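Local atomic coordinates of halorhodopsin (Halobacterium salinarum, PDB entry 2JAF), a protein that probably pumps chloride ions across the cell membrane, driven by light absorbed by its bound retinal. Residues S76-I89 with E100-W112. The protein carries 2 engineered substitutions. Numbering follows the deposited sequence. Where two conformers were deposited one is given.
With PLM (palmitic acid), chain E; PLM (palmitic acid), chain D; RET (retinal), chain G.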
loop_
_atom_site.group_PDB
_atom_site.type_symbol
_atom_site.label_atom_id
_atom_site.label_comp_id
_atom_site.label_asym_id
_atom_site.label_seq_id
_atom_site.Cartn_x
_atom_site.Cartn_y
_atom_site.Cartn_z
ATOM N N SER A 76 -4.721 -12.130 -10.172
ATOM C CA SER A 76 -5.974 -12.244 -9.437
ATOM C C SER A 76 -6.669 -13.571 -9.726
ATOM O O SER A 76 -7.066 -14.290 -8.808
ATOM C CB SER A 76 -6.914 -11.095 -9.796
ATOM O OG SER A 76 -8.129 -11.201 -9.069
ATOM N N TYR A 77 -6.806 -13.904 -11.003
ATOM C CA TYR A 77 -7.467 -15.135 -11.374
ATOM C C TYR A 77 -6.727 -16.393 -10.909
ATOM O O TYR A 77 -7.362 -17.400 -10.598
ATOM C CB TYR A 77 -7.734 -15.142 -12.882
ATOM C CG TYR A 77 -8.919 -14.259 -13.233
ATOM C CD1 TYR A 77 -10.228 -14.695 -13.002
ATOM C CD2 TYR A 77 -8.730 -12.963 -13.711
ATOM C CE1 TYR A 77 -11.323 -13.856 -13.235
ATOM C CE2 TYR A 77 -9.820 -12.114 -13.945
ATOM C CZ TYR A 77 -11.106 -12.567 -13.703
ATOM O OH TYR A 77 -12.177 -11.720 -13.908
ATOM N N LEU A 78 -5.403 -16.332 -10.844
ATOM C CA LEU A 78 -4.627 -17.475 -10.358
ATOM C C LEU A 78 -4.921 -17.652 -8.867
ATOM O O LEU A 78 -5.021 -18.772 -8.369
ATOM C CB LEU A 78 -3.126 -17.233 -10.549
ATOM C CG LEU A 78 -2.621 -17.083 -11.982
ATOM C CD1 LEU A 78 -1.128 -16.759 -11.961
ATOM C CD2 LEU A 78 -2.891 -18.370 -12.760
ATOM N N GLY A 79 -5.045 -16.537 -8.158
ATOM C CA GLY A 79 -5.342 -16.601 -6.737
ATOM C C GLY A 79 -6.676 -17.292 -6.537
ATOM O O GLY A 79 -6.826 -18.149 -5.659
ATOM N N LEU A 80 -7.649 -16.931 -7.371
ATOM C CA LEU A 80 -8.976 -17.530 -7.288
ATOM C C LEU A 80 -8.969 -19.002 -7.697
ATOM O O LEU A 80 -9.469 -19.861 -6.975
ATOM C CB LEU A 80 -9.958 -16.759 -8.179
ATOM C CG LEU A 80 -10.155 -15.278 -7.840
ATOM C CD1 LEU A 80 -11.136 -14.647 -8.831
ATOM C CD2 LEU A 80 -10.670 -15.140 -6.414
ATOM N N LEU A 81 -8.405 -19.288 -8.865
ATOM C CA LEU A 81 -8.347 -20.659 -9.360
ATOM C C LEU A 81 -7.693 -21.604 -8.362
ATOM O O LEU A 81 -8.192 -22.709 -8.114
ATOM C CB LEU A 81 -7.583 -20.702 -10.690
ATOM C CG LEU A 81 -8.401 -20.396 -11.950
ATOM C CD1 LEU A 81 -7.489 -20.324 -13.166
ATOM C CD2 LEU A 81 -9.455 -21.478 -12.135
ATOM N N SER A 82 -6.579 -21.163 -7.785
ATOM C CA SER A 82 -5.838 -21.975 -6.825
ATOM C C SER A 82 -6.549 -22.131 -5.484
ATOM O O SER A 82 -6.201 -23.010 -4.694
ATOM C CB SER A 82 -4.467 -21.358 -6.575
ATOM O OG SER A 82 -4.583 -20.215 -5.749
ATOM N N GLY A 83 -7.532 -21.274 -5.222
ATOM C CA GLY A 83 -8.241 -21.341 -3.956
ATOM C C GLY A 83 -7.563 -20.514 -2.874
ATOM O O GLY A 83 -8.096 -20.357 -1.778
ATOM N N LEU A 84 -6.387 -19.969 -3.177
ATOM C CA LEU A 84 -5.654 -19.165 -2.202
ATOM C C LEU A 84 -6.478 -17.989 -1.686
ATOM O O LEU A 84 -6.512 -17.723 -0.485
ATOM C CB LEU A 84 -4.353 -18.630 -2.819
ATOM C CG LEU A 84 -3.540 -17.675 -1.929
ATOM C CD1 LEU A 84 -2.955 -18.449 -0.757
ATOM C CD2 LEU A 84 -2.415 -17.026 -2.738
ATOM N N THR A 85 -7.155 -17.297 -2.597
ATOM C CA THR A 85 -7.942 -16.129 -2.223
ATOM C C THR A 85 -9.459 -16.318 -2.314
ATOM O O THR A 85 -10.192 -15.400 -2.688
ATOM C CB THR A 85 -7.514 -14.905 -3.067
ATOM O OG1 THR A 85 -7.629 -15.219 -4.458
ATOM C CG2 THR A 85 -6.067 -14.532 -2.766
ATOM N N VAL A 86 -9.917 -17.517 -1.966
ATOM C CA VAL A 86 -11.339 -17.840 -1.964
ATOM C C VAL A 86 -11.624 -18.442 -0.600
ATOM O O VAL A 86 -10.812 -19.198 -0.077
ATOM C CB VAL A 86 -11.706 -18.885 -3.043
ATOM C CG1 VAL A 86 -13.208 -19.158 -3.011
ATOM C CG2 VAL A 86 -11.303 -18.384 -4.416
ATOM N N GLY A 87 -12.764 -18.094 -0.013
ATOM C CA GLY A 87 -13.099 -18.633 1.294
ATOM C C GLY A 87 -14.594 -18.755 1.510
ATOM O O GLY A 87 -15.387 -18.235 0.731
ATOM N N MET A 88 -14.979 -19.456 2.570
ATOM C CA MET A 88 -16.389 -19.632 2.885
ATOM C C MET A 88 -16.731 -18.677 4.018
ATOM O O MET A 88 -16.040 -18.639 5.038
ATOM C CB MET A 88 -16.672 -21.078 3.305
ATOM C CG MET A 88 -16.459 -22.107 2.202
ATOM S SD MET A 88 -17.439 -21.806 0.712
ATOM C CE MET A 88 -19.095 -21.880 1.348
ATOM N N ILE A 89 -17.785 -17.892 3.826
ATOM C CA ILE A 89 -18.209 -16.917 4.826
ATOM C C ILE A 89 -19.644 -17.202 5.254
ATOM O O ILE A 89 -20.506 -17.449 4.418
ATOM C CB ILE A 89 -18.159 -15.471 4.263
ATOM C CG1 ILE A 89 -16.802 -15.192 3.596
ATOM C CG2 ILE A 89 -18.404 -14.478 5.391
ATOM C CD1 ILE A 89 -15.622 -15.229 4.533
ATOM N N GLU A 100 -26.043 -19.811 6.470
ATOM C CA GLU A 100 -25.458 -20.664 5.444
ATOM C C GLU A 100 -24.075 -20.140 5.090
ATOM O O GLU A 100 -23.787 -18.956 5.277
ATOM C CB GLU A 100 -26.325 -20.664 4.185
ATOM C CG GLU A 100 -27.681 -21.335 4.342
ATOM C CD GLU A 100 -28.482 -21.313 3.056
ATOM O OE1 GLU A 100 -27.901 -21.630 1.996
ATOM O OE2 GLU A 100 -29.686 -20.980 3.101
ATOM N N MET A 101 -23.222 -21.024 4.590
ATOM C CA MET A 101 -21.873 -20.644 4.184
ATOM C C MET A 101 -21.898 -20.366 2.691
ATOM O O MET A 101 -22.405 -21.177 1.914
ATOM C CB MET A 101 -20.888 -21.782 4.454
ATOM C CG MET A 101 -20.819 -22.217 5.893
ATOM S SD MET A 101 -20.251 -20.895 6.949
ATOM C CE MET A 101 -18.491 -21.092 6.808
ATOM N N VAL A 102 -21.358 -19.224 2.282
ATOM C CA VAL A 102 -21.329 -18.889 0.866
ATOM C C VAL A 102 -19.891 -18.698 0.405
ATOM O O VAL A 102 -19.028 -18.278 1.176
ATOM C CB VAL A 102 -22.139 -17.603 0.561
ATOM C CG1 VAL A 102 -23.574 -17.768 1.040
ATOM C CG2 VAL A 102 -21.484 -16.405 1.208
ATOM N N ARG A 103 -19.640 -19.022 -0.857
ATOM C CA ARG A 103 -18.312 -18.891 -1.439
ATOM C C ARG A 103 -18.024 -17.429 -1.769
ATOM O O ARG A 103 -18.738 -16.808 -2.564
ATOM C CB ARG A 103 -18.234 -19.755 -2.705
ATOM C CG ARG A 103 -16.921 -19.690 -3.459
ATOM C CD ARG A 103 -17.005 -20.542 -4.722
ATOM N NE ARG A 103 -16.982 -21.969 -4.419
ATOM C CZ ARG A 103 -15.883 -22.716 -4.439
ATOM N NH1 ARG A 103 -14.712 -22.174 -4.755
ATOM N NH2 ARG A 103 -15.955 -24.007 -4.145
ATOM N N SER A 104 -16.973 -16.884 -1.158
ATOM C CA SER A 104 -16.585 -15.495 -1.380
ATOM C C SER A 104 -15.261 -15.385 -2.127
ATOM O O SER A 104 -14.220 -15.795 -1.622
ATOM C CB SER A 104 -16.467 -14.760 -0.039
ATOM O OG SER A 104 -15.975 -13.443 -0.225
ATOM N N GLN A 105 -15.307 -14.834 -3.336
ATOM C CA GLN A 105 -14.101 -14.654 -4.141
ATOM C C GLN A 105 -13.471 -13.348 -3.679
ATOM O O GLN A 105 -13.370 -12.386 -4.441
ATOM C CB GLN A 105 -14.460 -14.569 -5.631
ATOM C CG GLN A 105 -15.202 -15.789 -6.172
ATOM C CD GLN A 105 -15.453 -15.714 -7.674
ATOM O OE1 GLN A 105 -15.896 -14.688 -8.193
ATOM N NE2 GLN A 105 -15.185 -16.811 -8.374
ATOM N N TRP A 106 -13.047 -13.318 -2.419
ATOM C CA TRP A 106 -12.461 -12.112 -1.850
ATOM C C TRP A 106 -11.153 -11.671 -2.494
ATOM O O TRP A 106 -10.726 -10.529 -2.320
ATOM C CB TRP A 106 -12.284 -12.254 -0.332
ATOM C CG TRP A 106 -11.375 -13.349 0.127
ATOM C CD1 TRP A 106 -11.740 -14.600 0.547
ATOM C CD2 TRP A 106 -9.954 -13.274 0.281
ATOM N NE1 TRP A 106 -10.636 -15.300 0.959
ATOM C CE2 TRP A 106 -9.524 -14.512 0.807
ATOM C CE3 TRP A 106 -9.000 -12.279 0.028
ATOM C CZ2 TRP A 106 -8.182 -14.783 1.084
ATOM C CZ3 TRP A 106 -7.665 -12.549 0.303
ATOM C CH2 TRP A 106 -7.270 -13.793 0.827
ATOM N N GLY A 107 -10.521 -12.573 -3.239
ATOM C CA GLY A 107 -9.292 -12.208 -3.913
ATOM C C GLY A 107 -9.572 -11.156 -4.976
ATOM O O GLY A 107 -8.685 -10.389 -5.350
ATOM N N ARG A 108 -10.800 -11.109 -5.481
ATOM C CA ARG A 108 -11.111 -10.093 -6.485
ATOM C C ARG A 108 -10.991 -8.719 -5.840
ATOM O O ARG A 108 -10.313 -7.829 -6.355
ATOM C CB ARG A 108 -12.535 -10.260 -7.024
ATOM C CG ARG A 108 -12.763 -11.420 -7.975
ATOM C CD ARG A 108 -14.196 -11.369 -8.519
ATOM N NE ARG A 108 -14.544 -12.492 -9.382
ATOM C CZ ARG A 108 -14.262 -12.572 -10.683
ATOM N NH1 ARG A 108 -13.613 -11.586 -11.300
ATOM N NH2 ARG A 108 -14.653 -13.632 -11.369
ATOM N N TYR A 109 -11.645 -8.562 -4.693
ATOM C CA TYR A 109 -11.656 -7.294 -3.982
ATOM C C TYR A 109 -10.248 -6.867 -3.593
ATOM O O TYR A 109 -9.886 -5.692 -3.713
ATOM C CB TYR A 109 -12.577 -7.408 -2.752
ATOM C CG TYR A 109 -13.840 -8.209 -3.037
ATOM C CD1 TYR A 109 -14.493 -8.107 -4.271
ATOM C CD2 TYR A 109 -14.366 -9.091 -2.092
ATOM C CE1 TYR A 109 -15.630 -8.866 -4.556
ATOM C CE2 TYR A 109 -15.501 -9.855 -2.369
ATOM C CZ TYR A 109 -16.128 -9.738 -3.603
ATOM O OH TYR A 109 -17.242 -10.497 -3.886
ATOM N N LEU A 110 -9.436 -7.826 -3.160
ATOM C CA LEU A 110 -8.065 -7.534 -2.767
ATOM C C LEU A 110 -7.178 -7.066 -3.926
ATOM O O LEU A 110 -6.462 -6.067 -3.813
ATOM C CB LEU A 110 -7.423 -8.773 -2.135
ATOM C CG LEU A 110 -5.964 -8.569 -1.714
ATOM C CD1 LEU A 110 -5.912 -7.590 -0.541
ATOM C CD2 LEU A 110 -5.336 -9.904 -1.330
ATOM N N THR A 111 -7.210 -7.785 -5.044
ATOM C CA THR A 111 -6.372 -7.404 -6.172
ATOM C C THR A 111 -6.828 -6.109 -6.843
ATOM O O THR A 111 -6.021 -5.414 -7.461
ATOM C CB THR A 111 -6.291 -8.530 -7.221
ATOM O OG1 THR A 111 -7.564 -8.702 -7.849
ATOM C CG2 THR A 111 -5.881 -9.836 -6.551
ATOM N N TRP A 112 -8.110 -5.775 -6.719
ATOM C CA TRP A 112 -8.604 -4.530 -7.315
ATOM C C TRP A 112 -7.814 -3.369 -6.705
ATOM O O TRP A 112 -7.641 -2.322 -7.334
ATOM C CB TRP A 112 -10.096 -4.304 -7.024
ATOM C CG TRP A 112 -11.046 -5.230 -7.741
ATOM C CD1 TRP A 112 -10.785 -5.980 -8.849
ATOM C CD2 TRP A 112 -12.420 -5.477 -7.405
ATOM N NE1 TRP A 112 -11.908 -6.685 -9.224
ATOM C CE2 TRP A 112 -12.925 -6.393 -8.352
ATOM C CE3 TRP A 112 -13.272 -5.011 -6.391
ATOM C CZ2 TRP A 112 -14.246 -6.859 -8.318
ATOM C CZ3 TRP A 112 -14.588 -5.475 -6.356
ATOM C CH2 TRP A 112 -15.059 -6.392 -7.315
HETATM C C1 PLM E . -10.743 -15.455 4.987
HETATM O O1 PLM E . -10.427 -16.560 4.506
HETATM O O2 PLM E . -11.428 -15.349 6.028
HETATM C C2 PLM E . -10.267 -14.209 4.258
HETATM C C3 PLM E . -9.189 -13.347 4.911
HETATM C C4 PLM E . -8.876 -12.201 3.954
HETATM C C5 PLM E . -7.814 -11.221 4.419
HETATM C C6 PLM E . -6.403 -11.685 4.115
HETATM C C7 PLM E . -5.664 -10.760 3.164
HETATM C C8 PLM E . -4.258 -11.253 2.897
HETATM C C9 PLM E . -3.533 -10.297 1.962
HETATM C CA PLM E . -2.115 -10.747 1.664
HETATM C CB PLM E . -1.191 -9.790 0.922
HETATM C CC PLM E . -0.904 -8.467 1.611
HETATM C CD PLM E . 0.068 -7.646 0.787
HETATM C CE PLM E . 0.360 -6.312 1.472
HETATM C CF PLM E . 0.401 -5.231 0.398
HETATM C CG PLM E . 0.674 -3.862 1.000
HETATM C C1 PLM D . -3.100 -12.104 -5.732
HETATM O O1 PLM D . -2.811 -13.282 -5.463
HETATM O O2 PLM D . -3.357 -11.733 -6.900
HETATM C C2 PLM D . -3.138 -11.115 -4.580
HETATM C C3 PLM D . -2.368 -9.815 -4.788
HETATM C C4 PLM D . -2.552 -8.962 -3.542
HETATM C C5 PLM D . -1.802 -7.657 -3.697
HETATM C C6 PLM D . -2.682 -6.447 -3.494
HETATM C C7 PLM D . -1.730 -5.273 -3.391
HETATM C C8 PLM D . -2.456 -3.965 -3.181
HETATM C C9 PLM D . -1.438 -2.839 -3.121
HETATM C CA PLM D . -2.115 -1.504 -2.880
HETATM C CB PLM D . -1.347 -0.223 -3.174
HETATM C CC PLM D . -0.911 0.019 -4.610
HETATM C CD PLM D . -0.220 1.368 -4.681
HETATM C CE PLM D . 0.231 1.678 -6.109
HETATM C CF PLM D . 1.107 2.922 -6.075
HETATM C CG PLM D . 1.577 3.283 -7.476
HETATM C C1 RET G . -17.599 -2.896 -4.528
HETATM C C2 RET G . -18.633 -3.074 -3.318
HETATM C C3 RET G . -18.833 -1.847 -2.395
HETATM C C4 RET G . -19.358 -0.592 -3.233
HETATM C C5 RET G . -18.519 -0.262 -4.532
HETATM C C6 RET G . -17.654 -1.367 -5.197
HETATM C C7 RET G . -16.798 -0.969 -6.365
HETATM C C8 RET G . -15.855 -1.636 -7.084
HETATM C C9 RET G . -15.296 -1.182 -8.329
HETATM C C10 RET G . -14.455 -2.163 -8.858
HETATM C C11 RET G . -13.788 -2.044 -10.058
HETATM C C12 RET G . -13.015 -3.116 -10.531
HETATM C C13 RET G . -12.214 -3.052 -11.744
HETATM C C14 RET G . -11.479 -4.252 -11.975
HETATM C C15 RET G . -10.488 -4.407 -12.915
HETATM C C16 RET G . -16.201 -3.195 -3.875
HETATM C C17 RET G . -17.983 -4.046 -5.596
HETATM C C18 RET G . -18.650 1.160 -5.052
HETATM C C19 RET G . -15.771 0.206 -9.042
HETATM C C20 RET G . -12.214 -1.828 -12.679
#
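Gly-87 and Ile-89 pair with Ser-104 and Val-102 in the antiparallel beta hairpin that joins helix 58-82 to helix 106-127 in this microbial-rhodopsin fold. Four backbone hydrogen bonds hold the ladder, the shortest from Ser-104 N to Gly-87 O at 2.8 Å. Where the strands give way to the helices, Gly-107 N donates to Thr-85 O, and the indole of Trp-106 lies between Thr-85 and a palmitic acid: Thr-85 CA sits 3.9 Å from the centroid of the six-membered ring of Trp-106, over one face, while C2 of the fatty acid lies against the opposite face. NE1 of this indole is buried without a polar partner. Cutting Trp-106 back to an alanine is likely to open a gap between Thr-85 and the fatty acid, each deprived of the flat surface it packs on.

The segments 76-82 and 106-112 of the two helices run nearly antiparallel, their axes approaching to 9.0 Å, and Arg-108 spans them. Its CB leads to CG, which turns beside the backbone N (chi1 -74°) and meets Leu-80 CD1 at 3.7 Å; the chain then extends to NE, which donates to Gln-105 OE1 at 2.8 Å. Leu-80 CD1 also lies over one face of the guanidinium, toward its rim, and NH2 hydrogen-bonds to Ser-231 OG and Ser-235 OG. Tyr-77 OH, also hydrogen-bonded to Asp-238 and Asn-36, accepts from Arg-108 NH1 at 3.0 Å, close to the guanidinium plane, with the phenol ring turned 84° from that plane.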